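Local coordinates for protein D-aminopeptidase (Burkholderia sp. LK4, PDB 5TZB) that probably cleaves N-terminal beta-amino acids from peptides and amides, as a self-processing Ntn-type hydrolase of peptidase family S58, at residues C[78-83]-C[308-314]; C[111-115]-C[216-220]; C[178-183]-C[195-200]; C[268-274]-C[326-331]. One frame throughout, in Å; residues are numbered along the deposited sequence.

Contact 1 of 4, residues C[78-83]-C[308-314]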
loop_
_atom_site.group_PDB
_atom_site.type_symbol
_atom_site.label_atom_id
_atom_site.label_comp_id
_atom_site.label_asym_id
_atom_site.label_seq_id
_atom_site.Cartn_x
_atom_site.Cartn_y
_atom_site.Cartn_z
ATOM N N HIS C 78 -14.524 -15.134 -17.069
ATOM C CA HIS C 78 -13.505 -16.129 -16.773
ATOM C C HIS C 78 -12.643 -16.412 -18.006
ATOM O O HIS C 78 -11.434 -16.602 -17.888
ATOM C CB HIS C 78 -14.125 -17.440 -16.254
ATOM C CG HIS C 78 -13.099 -18.495 -15.939
ATOM N ND1 HIS C 78 -12.395 -18.522 -14.750
ATOM C CD2 HIS C 78 -12.625 -19.528 -16.679
ATOM C CE1 HIS C 78 -11.543 -19.535 -14.768
ATOM N NE2 HIS C 78 -11.664 -20.162 -15.926
ATOM N N ASP C 79 -13.259 -16.429 -19.186
ATOM C CA ASP C 79 -12.531 -16.823 -20.401
ATOM C C ASP C 79 -11.740 -15.696 -21.023
ATOM O O ASP C 79 -10.845 -15.933 -21.834
ATOM C CB ASP C 79 -13.486 -17.392 -21.447
ATOM C CG ASP C 79 -14.115 -18.681 -21.002
ATOM O OD1 ASP C 79 -13.455 -19.428 -20.247
ATOM O OD2 ASP C 79 -15.266 -18.947 -21.404
ATOM N N SER C 80 -12.056 -14.470 -20.630
ATOM C CA SER C 80 -11.343 -13.317 -21.138
ATOM C C SER C 80 -11.063 -12.305 -20.030
ATOM O O SER C 80 -11.737 -11.280 -19.933
ATOM C CB SER C 80 -12.132 -12.656 -22.268
ATOM O OG SER C 80 -11.336 -11.664 -22.908
ATOM N N PRO C 81 -10.048 -12.587 -19.205
ATOM C CA PRO C 81 -9.697 -11.723 -18.077
ATOM C C PRO C 81 -9.390 -10.293 -18.493
ATOM O O PRO C 81 -8.881 -10.075 -19.590
ATOM C CB PRO C 81 -8.431 -12.393 -17.511
ATOM C CG PRO C 81 -8.531 -13.807 -17.940
ATOM C CD PRO C 81 -9.152 -13.754 -19.295
ATOM N N CYS C 82 -9.678 -9.335 -17.614
ATOM C CA CYS C 82 -9.312 -7.942 -17.841
ATOM C C CYS C 82 -8.269 -7.516 -16.829
ATOM O O CYS C 82 -8.354 -7.860 -15.649
ATOM C CB CYS C 82 -10.523 -7.009 -17.723
ATOM S SG CYS C 82 -11.823 -7.261 -18.929
ATOM N N PHE C 83 -7.289 -6.749 -17.279
ATOM C CA PHE C 83 -6.419 -6.072 -16.343
ATOM C C PHE C 83 -7.272 -5.105 -15.492
ATOM O O PHE C 83 -8.267 -4.537 -15.965
ATOM C CB PHE C 83 -5.299 -5.342 -17.072
ATOM C CG PHE C 83 -4.206 -6.259 -17.594
ATOM C CD1 PHE C 83 -3.859 -7.418 -16.904
ATOM C CD2 PHE C 83 -3.515 -5.947 -18.769
ATOM C CE1 PHE C 83 -2.829 -8.259 -17.374
ATOM C CE2 PHE C 83 -2.493 -6.784 -19.256
ATOM C CZ PHE C 83 -2.146 -7.936 -18.557
ATOM N N ASN C 308 -6.381 -5.012 -23.630
ATOM C CA ASN C 308 -5.678 -6.279 -23.776
ATOM C C ASN C 308 -6.645 -7.447 -23.620
ATOM O O ASN C 308 -7.382 -7.515 -22.642
ATOM C CB ASN C 308 -4.533 -6.364 -22.761
ATOM C CG ASN C 308 -3.385 -5.436 -23.107
ATOM O OD1 ASN C 308 -2.653 -5.663 -24.076
ATOM N ND2 ASN C 308 -3.245 -4.366 -22.346
ATOM N N ASP C 309 -6.727 -8.315 -24.624
ATOM C CA ASP C 309 -7.556 -9.512 -24.479
ATOM C C ASP C 309 -6.714 -10.732 -24.795
ATOM O O ASP C 309 -5.523 -10.611 -25.066
ATOM C CB ASP C 309 -8.831 -9.435 -25.335
ATOM C CG ASP C 309 -8.561 -9.386 -26.843
ATOM O OD1 ASP C 309 -9.521 -9.085 -27.593
ATOM O OD2 ASP C 309 -7.418 -9.624 -27.287
ATOM N N GLY C 310 -7.319 -11.908 -24.755
ATOM C CA GLY C 310 -6.545 -13.117 -24.961
ATOM C C GLY C 310 -5.593 -13.346 -23.800
ATOM O O GLY C 310 -4.582 -14.024 -23.946
ATOM N N LEU C 311 -5.902 -12.753 -22.644
ATOM C CA LEU C 311 -5.097 -12.980 -21.448
ATOM C C LEU C 311 -5.396 -14.394 -20.983
ATOM O O LEU C 311 -6.508 -14.886 -21.181
ATOM C CB LEU C 311 -5.395 -11.935 -20.348
ATOM C CG LEU C 311 -5.127 -10.456 -20.673
ATOM C CD1 LEU C 311 -5.473 -9.540 -19.496
ATOM C CD2 LEU C 311 -3.663 -10.261 -21.071
ATOM N N PRO C 312 -4.399 -15.076 -20.393
ATOM C CA PRO C 312 -4.618 -16.489 -20.060
ATOM C C PRO C 312 -5.590 -16.675 -18.903
ATOM O O PRO C 312 -5.422 -16.076 -17.839
ATOM C CB PRO C 312 -3.220 -16.993 -19.663
ATOM C CG PRO C 312 -2.263 -15.906 -20.036
ATOM C CD PRO C 312 -3.044 -14.622 -20.038
ATOM N N ALA C 313 -6.599 -17.505 -19.123
ATOM C CA ALA C 313 -7.530 -17.866 -18.072
ATOM C C ALA C 313 -6.826 -18.783 -17.087
ATOM O O ALA C 313 -5.994 -19.599 -17.477
ATOM C CB ALA C 313 -8.772 -18.534 -18.653
ATOM N N ALA C 314 -7.162 -18.635 -15.810
ATOM C CA ALA C 314 -6.571 -19.442 -14.756
ATOM C C ALA C 314 -7.085 -20.866 -14.850
ATOM O O ALA C 314 -8.287 -21.101 -14.887
ATOM C CB ALA C 314 -6.884 -18.855 -13.383
HETATM O O HOH W 1 -9.610 -16.566 -15.688
HETATM O O HOH W 2 -8.295 -15.200 -22.834
HETATM O O HOH W 3 -8.266 -11.581 -21.916
HETATM O O HOH W 4 -9.765 -13.372 -24.848
HETATM O O HOH W 5 -7.350 -6.059 -20.195
#

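Contact 2 of 4, residues C[111-115]-C[216-220]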
loop_
_atom_site.group_PDB
_atom_site.type_symbol
_atom_site.label_atom_id
_atom_site.label_comp_id
_atom_site.label_asym_id
_atom_site.label_seq_id
_atom_site.Cartn_x
_atom_site.Cartn_y
_atom_site.Cartn_z
ATOM N N ILE C 111 -18.765 -8.108 -11.865
ATOM C CA ILE C 111 -18.778 -7.222 -10.720
ATOM C C ILE C 111 -20.207 -7.000 -10.285
ATOM O O ILE C 111 -21.077 -6.791 -11.124
ATOM C CB ILE C 111 -18.162 -5.853 -11.056
ATOM C CG1 ILE C 111 -16.717 -6.022 -11.512
ATOM C CG2 ILE C 111 -18.248 -4.897 -9.861
ATOM C CD1 ILE C 111 -16.188 -4.806 -12.262
ATOM N N ALA C 112 -20.449 -7.021 -8.980
ATOM C CA ALA C 112 -21.788 -6.784 -8.477
ATOM C C ALA C 112 -21.779 -5.731 -7.361
ATOM O O ALA C 112 -20.815 -5.614 -6.598
ATOM C CB ALA C 112 -22.416 -8.078 -8.005
ATOM N N TYR C 113 -22.829 -4.912 -7.346
ATOM C CA TYR C 113 -23.111 -3.970 -6.271
ATOM C C TYR C 113 -24.334 -4.436 -5.488
ATOM O O TYR C 113 -25.326 -4.825 -6.100
ATOM C CB TYR C 113 -23.419 -2.575 -6.815
ATOM C CG TYR C 113 -22.337 -1.842 -7.570
ATOM C CD1 TYR C 113 -21.023 -2.282 -7.585
ATOM C CD2 TYR C 113 -22.648 -0.676 -8.262
ATOM C CE1 TYR C 113 -20.045 -1.576 -8.285
ATOM C CE2 TYR C 113 -21.687 0.030 -8.952
ATOM C CZ TYR C 113 -20.395 -0.419 -8.963
ATOM O OH TYR C 113 -19.453 0.304 -9.657
ATOM N N THR C 114 -24.305 -4.352 -4.159
ATOM C CA THR C 114 -25.518 -4.608 -3.378
ATOM C C THR C 114 -25.437 -3.872 -2.028
ATOM O O THR C 114 -24.642 -2.959 -1.886
ATOM C CB THR C 114 -25.743 -6.122 -3.182
ATOM O OG1 THR C 114 -27.032 -6.358 -2.602
ATOM C CG2 THR C 114 -24.657 -6.737 -2.324
ATOM N N ASN C 115 -26.261 -4.240 -1.048
ATOM C CA ASN C 115 -26.174 -3.623 0.277
ATOM C C ASN C 115 -25.177 -4.361 1.176
ATOM O O ASN C 115 -24.791 -5.486 0.866
ATOM C CB ASN C 115 -27.544 -3.580 0.951
ATOM C CG ASN C 115 -28.043 -4.961 1.336
ATOM O OD1 ASN C 115 -27.609 -5.531 2.340
ATOM N ND2 ASN C 115 -28.972 -5.498 0.553
ATOM N N ALA C 216 -17.922 5.120 -16.390
ATOM C CA ALA C 216 -18.017 4.897 -14.950
ATOM C C ALA C 216 -19.431 4.505 -14.551
ATOM O O ALA C 216 -20.413 5.018 -15.105
ATOM C CB ALA C 216 -17.581 6.152 -14.161
ATOM N N LEU C 217 -19.538 3.609 -13.574
ATOM C CA LEU C 217 -20.833 3.278 -12.985
ATOM C C LEU C 217 -20.704 3.405 -11.466
ATOM O O LEU C 217 -19.865 2.741 -10.846
ATOM C CB LEU C 217 -21.279 1.861 -13.374
ATOM C CG LEU C 217 -22.672 1.414 -12.904
ATOM C CD1 LEU C 217 -23.717 2.050 -13.778
ATOM C CD2 LEU C 217 -22.807 -0.100 -12.931
ATOM N N VAL C 218 -21.504 4.269 -10.857
ATOM C CA VAL C 218 -21.376 4.455 -9.416
ATOM C C VAL C 218 -22.645 4.028 -8.698
ATOM O O VAL C 218 -23.739 3.997 -9.281
ATOM C CB VAL C 218 -21.064 5.918 -9.046
ATOM C CG1 VAL C 218 -19.860 6.414 -9.836
ATOM C CG2 VAL C 218 -22.296 6.800 -9.289
ATOM N N GLN C 219 -22.475 3.659 -7.433
ATOM C CA GLN C 219 -23.586 3.503 -6.508
ATOM C C GLN C 219 -23.336 4.515 -5.395
ATOM O O GLN C 219 -22.502 4.292 -4.515
ATOM C CB GLN C 219 -23.677 2.070 -5.982
ATOM C CG GLN C 219 -24.796 1.817 -4.995
ATOM C CD GLN C 219 -25.016 0.335 -4.763
ATOM O OE1 GLN C 219 -25.422 -0.385 -5.676
ATOM N NE2 GLN C 219 -24.740 -0.130 -3.543
ATOM N N ALA C 220 -24.024 5.653 -5.490
ATOM C CA ALA C 220 -23.750 6.820 -4.656
ATOM C C ALA C 220 -24.657 6.851 -3.433
ATOM O O ALA C 220 -25.888 6.884 -3.561
ATOM C CB ALA C 220 -23.909 8.112 -5.471
#

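Contact 3 of 4, residues C[178-183]-C[195-200]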
loop_
_atom_site.group_PDB
_atom_site.type_symbol
_atom_site.label_atom_id
_atom_site.label_comp_id
_atom_site.label_asym_id
_atom_site.label_seq_id
_atom_site.Cartn_x
_atom_site.Cartn_y
_atom_site.Cartn_z
ATOM N N VAL C 178 -28.436 2.528 -19.524
ATOM C CA VAL C 178 -28.450 1.943 -18.193
ATOM C C VAL C 178 -29.381 2.743 -17.277
ATOM O O VAL C 178 -29.225 3.950 -17.153
ATOM C CB VAL C 178 -27.033 1.932 -17.569
ATOM C CG1 VAL C 178 -27.072 1.323 -16.173
ATOM C CG2 VAL C 178 -26.047 1.199 -18.458
ATOM N N ALA C 179 -30.329 2.077 -16.627
ATOM C CA ALA C 179 -31.243 2.763 -15.722
ATOM C C ALA C 179 -30.505 3.320 -14.506
ATOM O O ALA C 179 -29.584 2.691 -13.978
ATOM C CB ALA C 179 -32.373 1.822 -15.283
ATOM N N GLU C 180 -30.909 4.509 -14.069
ATOM C CA GLU C 180 -30.228 5.185 -12.968
ATOM C C GLU C 180 -31.146 5.462 -11.774
ATOM O O GLU C 180 -32.348 5.201 -11.817
ATOM C CB GLU C 180 -29.592 6.493 -13.463
ATOM C CG GLU C 180 -28.533 6.289 -14.540
ATOM C CD GLU C 180 -27.995 7.603 -15.085
ATOM O OE1 GLU C 180 -28.799 8.454 -15.550
ATOM O OE2 GLU C 180 -26.765 7.793 -15.035
ATOM N N GLY C 181 -30.558 5.955 -10.690
ATOM C CA GLY C 181 -31.323 6.316 -9.509
ATOM C C GLY C 181 -31.574 5.133 -8.586
ATOM O O GLY C 181 -30.700 4.270 -8.400
ATOM N N GLY C 182 -32.789 5.069 -8.052
ATOM C CA GLY C 182 -33.176 4.039 -7.100
ATOM C C GLY C 182 -33.505 2.695 -7.719
ATOM O O GLY C 182 -34.631 2.214 -7.593
ATOM N N VAL C 183 -32.513 2.084 -8.363
ATOM C CA VAL C 183 -32.670 0.784 -9.001
ATOM C C VAL C 183 -31.540 -0.161 -8.631
ATOM O O VAL C 183 -30.460 0.282 -8.230
ATOM C CB VAL C 183 -32.701 0.907 -10.545
ATOM C CG1 VAL C 183 -33.927 1.681 -11.007
ATOM C CG2 VAL C 183 -31.435 1.573 -11.037
ATOM N N LYS C 195 -32.323 11.621 -2.573
ATOM C CA LYS C 195 -32.324 10.240 -3.069
ATOM C C LYS C 195 -31.070 9.944 -3.875
ATOM O O LYS C 195 -30.693 10.709 -4.769
ATOM C CB LYS C 195 -33.559 9.964 -3.934
ATOM C CG LYS C 195 -33.654 8.510 -4.411
ATOM C CD LYS C 195 -33.882 7.557 -3.242
ATOM C CE LYS C 195 -33.858 6.090 -3.679
ATOM N NZ LYS C 195 -32.477 5.596 -3.960
ATOM N N GLY C 196 -30.422 8.820 -3.570
ATOM C CA GLY C 196 -29.209 8.443 -4.266
ATOM C C GLY C 196 -29.373 7.193 -5.107
ATOM O O GLY C 196 -30.484 6.865 -5.535
ATOM N N GLY C 197 -28.263 6.499 -5.354
ATOM C CA GLY C 197 -28.301 5.253 -6.097
ATOM C C GLY C 197 -27.389 5.189 -7.307
ATOM O O GLY C 197 -26.268 5.691 -7.301
ATOM N N ILE C 198 -27.887 4.560 -8.364
ATOM C CA ILE C 198 -27.067 4.256 -9.533
ATOM C C ILE C 198 -26.887 5.464 -10.443
ATOM O O ILE C 198 -27.857 6.157 -10.757
ATOM C CB ILE C 198 -27.689 3.091 -10.343
ATOM C CG1 ILE C 198 -27.773 1.837 -9.471
ATOM C CG2 ILE C 198 -26.882 2.801 -11.594
ATOM C CD1 ILE C 198 -26.382 1.328 -8.945
ATOM N N GLY C 199 -25.646 5.706 -10.861
ATOM C CA GLY C 199 -25.343 6.745 -11.835
ATOM C C GLY C 199 -24.268 6.270 -12.799
ATOM O O GLY C 199 -23.419 5.447 -12.441
ATOM N N THR C 200 -24.300 6.765 -14.032
ATOM C CA THR C 200 -23.313 6.333 -15.021
ATOM C C THR C 200 -23.004 7.441 -16.031
ATOM O O THR C 200 -23.811 8.345 -16.234
ATOM C CB THR C 200 -23.803 5.068 -15.756
ATOM O OG1 THR C 200 -22.741 4.515 -16.533
ATOM C CG2 THR C 200 -24.983 5.388 -16.678
#

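Contact 4 of 4, residues C[268-274]-C[326-331]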
loop_
_atom_site.group_PDB
_atom_site.type_symbol
_atom_site.label_atom_id
_atom_site.label_comp_id
_atom_site.label_asym_id
_atom_site.label_seq_id
_atom_site.Cartn_x
_atom_site.Cartn_y
_atom_site.Cartn_z
ATOM N N ALA C 268 -9.001 1.312 -23.418
ATOM C CA ALA C 268 -7.564 1.545 -23.513
ATOM C C ALA C 268 -6.792 0.310 -23.013
ATOM O O ALA C 268 -7.237 -0.368 -22.096
ATOM C CB ALA C 268 -7.172 2.785 -22.714
ATOM N N PRO C 269 -5.654 -0.010 -23.646
ATOM C CA PRO C 269 -4.852 -1.154 -23.177
ATOM C C PRO C 269 -4.010 -0.801 -21.949
ATOM O O PRO C 269 -2.840 -0.468 -22.086
ATOM C CB PRO C 269 -3.963 -1.479 -24.378
ATOM C CG PRO C 269 -3.812 -0.150 -25.093
ATOM C CD PRO C 269 -5.142 0.556 -24.910
ATOM N N LEU C 270 -4.639 -0.754 -20.777
ATOM C CA LEU C 270 -3.938 -0.432 -19.543
ATOM C C LEU C 270 -3.445 -1.679 -18.832
ATOM O O LEU C 270 -4.200 -2.651 -18.691
ATOM C CB LEU C 270 -4.846 0.362 -18.600
ATOM C CG LEU C 270 -5.248 1.769 -19.063
ATOM C CD1 LEU C 270 -6.079 2.444 -17.986
ATOM C CD2 LEU C 270 -4.028 2.601 -19.399
ATOM N N LEU C 271 -2.203 -1.630 -18.362
ATOM C CA LEU C 271 -1.623 -2.676 -17.509
ATOM C C LEU C 271 -2.177 -2.562 -16.081
ATOM O O LEU C 271 -2.727 -1.510 -15.730
ATOM C CB LEU C 271 -0.098 -2.559 -17.493
ATOM C CG LEU C 271 0.596 -2.709 -18.846
ATOM C CD1 LEU C 271 2.095 -2.581 -18.681
ATOM C CD2 LEU C 271 0.220 -4.046 -19.477
ATOM N N PRO C 272 -2.019 -3.630 -15.255
ATOM C CA PRO C 272 -2.509 -3.586 -13.867
ATOM C C PRO C 272 -2.084 -2.317 -13.106
ATOM O O PRO C 272 -2.958 -1.671 -12.538
ATOM C CB PRO C 272 -1.891 -4.843 -13.245
ATOM C CG PRO C 272 -1.886 -5.809 -14.386
ATOM C CD PRO C 272 -1.536 -4.977 -15.610
ATOM N N HIS C 273 -0.817 -1.912 -13.162
ATOM C CA HIS C 273 -0.388 -0.738 -12.396
ATOM C C HIS C 273 -1.045 0.543 -12.916
ATOM O O HIS C 273 -1.239 1.496 -12.154
ATOM C CB HIS C 273 1.146 -0.606 -12.399
ATOM C CG HIS C 273 1.719 0.063 -13.619
ATOM N ND1 HIS C 273 1.981 -0.619 -14.787
ATOM C CD2 HIS C 273 2.159 1.330 -13.817
ATOM C CE1 HIS C 273 2.531 0.205 -15.667
ATOM N NE2 HIS C 273 2.643 1.395 -15.107
ATOM N N GLN C 274 -1.419 0.551 -14.191
ATOM C CA GLN C 274 -2.065 1.721 -14.805
ATOM C C GLN C 274 -3.549 1.782 -14.440
ATOM O O GLN C 274 -4.149 2.857 -14.381
ATOM C CB GLN C 274 -1.886 1.694 -16.330
ATOM C CG GLN C 274 -0.424 1.681 -16.773
ATOM C CD GLN C 274 -0.285 1.756 -18.292
ATOM O OE1 GLN C 274 -0.823 0.918 -19.013
ATOM N NE2 GLN C 274 0.432 2.761 -18.775
ATOM N N VAL C 326 1.435 -8.115 -24.647
ATOM C CA VAL C 326 0.375 -7.192 -24.275
ATOM C C VAL C 326 0.796 -5.790 -24.658
ATOM O O VAL C 326 1.962 -5.551 -24.942
ATOM C CB VAL C 326 0.053 -7.256 -22.755
ATOM C CG1 VAL C 326 -0.522 -8.616 -22.399
ATOM C CG2 VAL C 326 1.305 -6.950 -21.922
ATOM N N LYS C 327 -0.165 -4.871 -24.669
ATOM C CA LYS C 327 0.081 -3.474 -24.983
ATOM C C LYS C 327 -0.072 -2.586 -23.763
ATOM O O LYS C 327 -0.884 -2.862 -22.887
ATOM C CB LYS C 327 -0.873 -2.987 -26.067
ATOM C CG LYS C 327 -0.621 -3.596 -27.417
ATOM C CD LYS C 327 -1.596 -3.000 -28.410
ATOM C CE LYS C 327 -1.458 -3.665 -29.763
ATOM N NZ LYS C 327 -2.466 -3.098 -30.700
ATOM N N MET C 328 0.688 -1.502 -23.742
ATOM C CA MET C 328 0.591 -0.540 -22.667
ATOM C C MET C 328 0.412 0.864 -23.235
ATOM O O MET C 328 1.084 1.263 -24.194
ATOM C CB MET C 328 1.819 -0.631 -21.766
ATOM C CG MET C 328 2.836 0.474 -21.907
ATOM S SD MET C 328 4.184 0.287 -20.704
ATOM C CE MET C 328 3.413 0.833 -19.194
ATOM N N VAL C 329 -0.517 1.598 -22.653
ATOM C CA VAL C 329 -0.698 2.995 -23.010
ATOM C C VAL C 329 0.562 3.698 -22.533
ATOM O O VAL C 329 1.000 3.479 -21.407
ATOM C CB VAL C 329 -1.979 3.610 -22.351
ATOM C CG1 VAL C 329 -2.036 5.139 -22.529
ATOM C CG2 VAL C 329 -3.252 2.959 -22.917
ATOM N N ASN C 330 1.187 4.489 -23.395
ATOM C CA ASN C 330 2.354 5.259 -22.986
ATOM C C ASN C 330 1.949 6.371 -22.031
ATOM O O ASN C 330 0.848 6.933 -22.161
ATOM C CB ASN C 330 3.089 5.811 -24.219
ATOM C CG ASN C 330 3.843 4.707 -24.965
ATOM O OD1 ASN C 330 4.468 3.857 -24.336
ATOM N ND2 ASN C 330 3.715 4.664 -26.287
ATOM N N ASN C 331 2.827 6.687 -21.073
ATOM C CA ASN C 331 2.450 7.593 -19.993
ATOM C C ASN C 331 2.149 9.000 -20.483
ATOM O O ASN C 331 1.411 9.744 -19.817
ATOM C CB ASN C 331 3.529 7.619 -18.906
ATOM C CG ASN C 331 3.538 6.341 -18.050
ATOM O OD1 ASN C 331 2.515 5.670 -17.902
ATOM N ND2 ASN C 331 4.694 6.000 -17.505
HETATM O O HOH W 6 1.593 4.144 -16.105
HETATM O O HOH W 7 4.753 3.092 -16.241
#

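Contact 1 of 4, residues C[78-83]-C[308-314]
Leu311 drives its CD1 methyl almost straight down onto the ring of Phe83, a CH-pi contact 3.6 Å from CD1 to the ring centroid and 12° off the normal. With CG anti to the carbonyl carbon (chi1 -61°) and chi2 at 180°, Leu311 carries both methyls out to the ring, CD2 reaching the far rim 3.7 Å from Phe83 CZ. The Asn308 amide meets the ring edge, ND2 lying 3.9 Å from Phe83 CD2. Pro81 sets CB 4.2 Å from Leu311 CB, and the Ala313 methyl sits 3.4 Å from His78 O.

No hydrogen bond passes directly between 78-83 and 308-314; waters carry the polar load. One takes the N-H of Leu311 and donates to Pro81 O, lying 2.7 Å from Leu311 N; another joins Phe83 N to Asn308 O. Behind them Arg73 binds the carbonyl oxygens of Ser80, Pro81 and Asn308, and Asn308 OD1 accepts from Lys327 N. The contact joins the start of strand 82-88 to the loop between strands 298-305 and 323-329, and Met328 of the second subunit packs on Phe83. It divides into an apolar plug and a hydrated backbone seam, in which solvent and an arginine satisfy carbonyls lacking a direct partner across the segments.

Contact 2 of 4, residues C[111-115]-C[216-220]
Strands 111-115 and 216-220, which meet through Tyr113 and Gln219, run nearly parallel, 14° apart, with their axes 9.0 Å from each other. That spacing belongs to two sheets stacked face to face, here the central sandwich of an Ntn-hydrolase-like fold: strand 111-115 lies inside a five-stranded sheet, strand 213-220 in the sheet opposite it. The backbones stay apart, Tyr113 CA to Gln219 CA being 7.5 Å, and long side chains fill the space between.

The Tyr113 and Gln219 side chains run antiparallel to one another, each reaching for the other's strand, with ring and amide planes 82° apart. The tyrosine ring lies beside the aliphatic part of the glutamine, CD2 being 3.7 Å from Gln219 CB, and Leu217 CD2 comes to 4.1 Å from Tyr113 CE2. Gln219 gets across because CG is anti to the backbone N (chi1 179°) and the chain runs on extended. Its NE2 gives a longish bond of 3.3 Å to Thr114 O and also serves Thr148 OG1, while OE1 rests over the Tyr113 methylene. Tyr113 OH and Gln219 NE2 each have two partners in this buried interface. The phenol bonds Thr263 OG1 as well, and Tyr113 OH donates to Leu217 O at 2.7 Å, approaching from above the carbonyl plane.

Contact 3 of 4, residues C[178-183]-C[195-200]
Gly181 O is gripped by two backbone donors that come from opposite faces of its plane: Ile198 N across the contact at 2.8 Å and Val183 N, which closes an inverse gamma turn centred on Gly182. Gly181 N returns a nearly straight bond of 2.7 Å to Ile198 O. The two Gly181-Ile198 bonds make a single antiparallel bridge, a hydrogen-bonded pair, that ties the 178-183 loop to the start of strand 197-204. Gly197 CA also makes a CA-H...O contact with Gly181 O at 3.5 Å.

Glu180 extends alongside the strand, its CG anti to the carbonyl carbon (chi1 -62°), and OE2 accepts from Thr200 N at 2.9 Å on its anti lone pair. Ile198 spreads over the loop, with CG1 4.0 Å from Val183 CG2 and CG2 3.6 Å from Ala179 O. Lys195 bends back so that NZ donates to Gly196 O, and it also bonds the carbonyls of Met189 and Thr187.

Glu180 OE2 lies 3.2 Å from Thr200 O, two acceptors side by side; its salt bridge to Arg22 and the bond from Asn351 to Thr200 O presumably offset that repulsion and would keep the carboxylate ionised.

Contact 4 of 4, residues C[268-274]-C[326-331]
Leu271 lies over Met328, its CD1 methyl 3.7 Å from Met328 CB, while its other branch, CD2, touches Val326 CG2. The Met328 methyl group is enclosed by three side chains: CE touches Leu271 CD1, meets the edge of the His273 ring 3.7 Å from CE1, and sits 3.6 Å from Gln274 NE2. Val329 fills the other flank, where its CG2 is 3.6 Å from both Pro269 CD and Leu270 CD2. Lys327 rests its CB against the Pro269 ring.

Gln274 does the polar work. With CG anti to the carbonyl carbon (chi1 -59°), its chain runs extended to Val329 O. The carboxamide faces two ways: NE2 donates to Val329 O at 2.8 Å, with the acceptor in the amide plane and an N-H...O angle of 163°, and OE1 takes the N-H of Leu271 at 3.0 Å from N, on a lone pair. Both bonds fix the amide flip. A water links Asn331 ND2 with His273 NE2. Pro269 O receives a weak bond from Val329 N.

Leu271 is the N-cap of helix 272-289, so the Gln274-to-Leu271 bond supplies the side-chain half of a capping box from position N3. The strand on which this helix start packs pairs antiparallel with a strand of the second subunit, and the His273 side chain lies about 3 Å from a bound calcium ion: this is a helix N-terminus packed on an intersubunit beta sheet.

How the contacts relate
Contacts 2 and 3 form the inner pair, about 9 Å apart between centres: strands 213-220 and 197-204 are sheet neighbours, joined by Val218 N to Gly199 O. Contact 2 is wholly buried and crosses between sheets through long side chains, whereas contact 3 fastens a partly buried loop with backbone bonds and a carboxylate. The centres of contacts 1 and 4 lie about 22 and 21 Å from the chain centre; contact 4 is nonetheless buried, contact 1 only partly, and both touch the second subunit. They share the neighbourhood of Phe83, which packs on Pro272. Water mediates in both, carrying all the hydrogen bonding between the segments in contact 1 but supplementing direct bonds in contact 4.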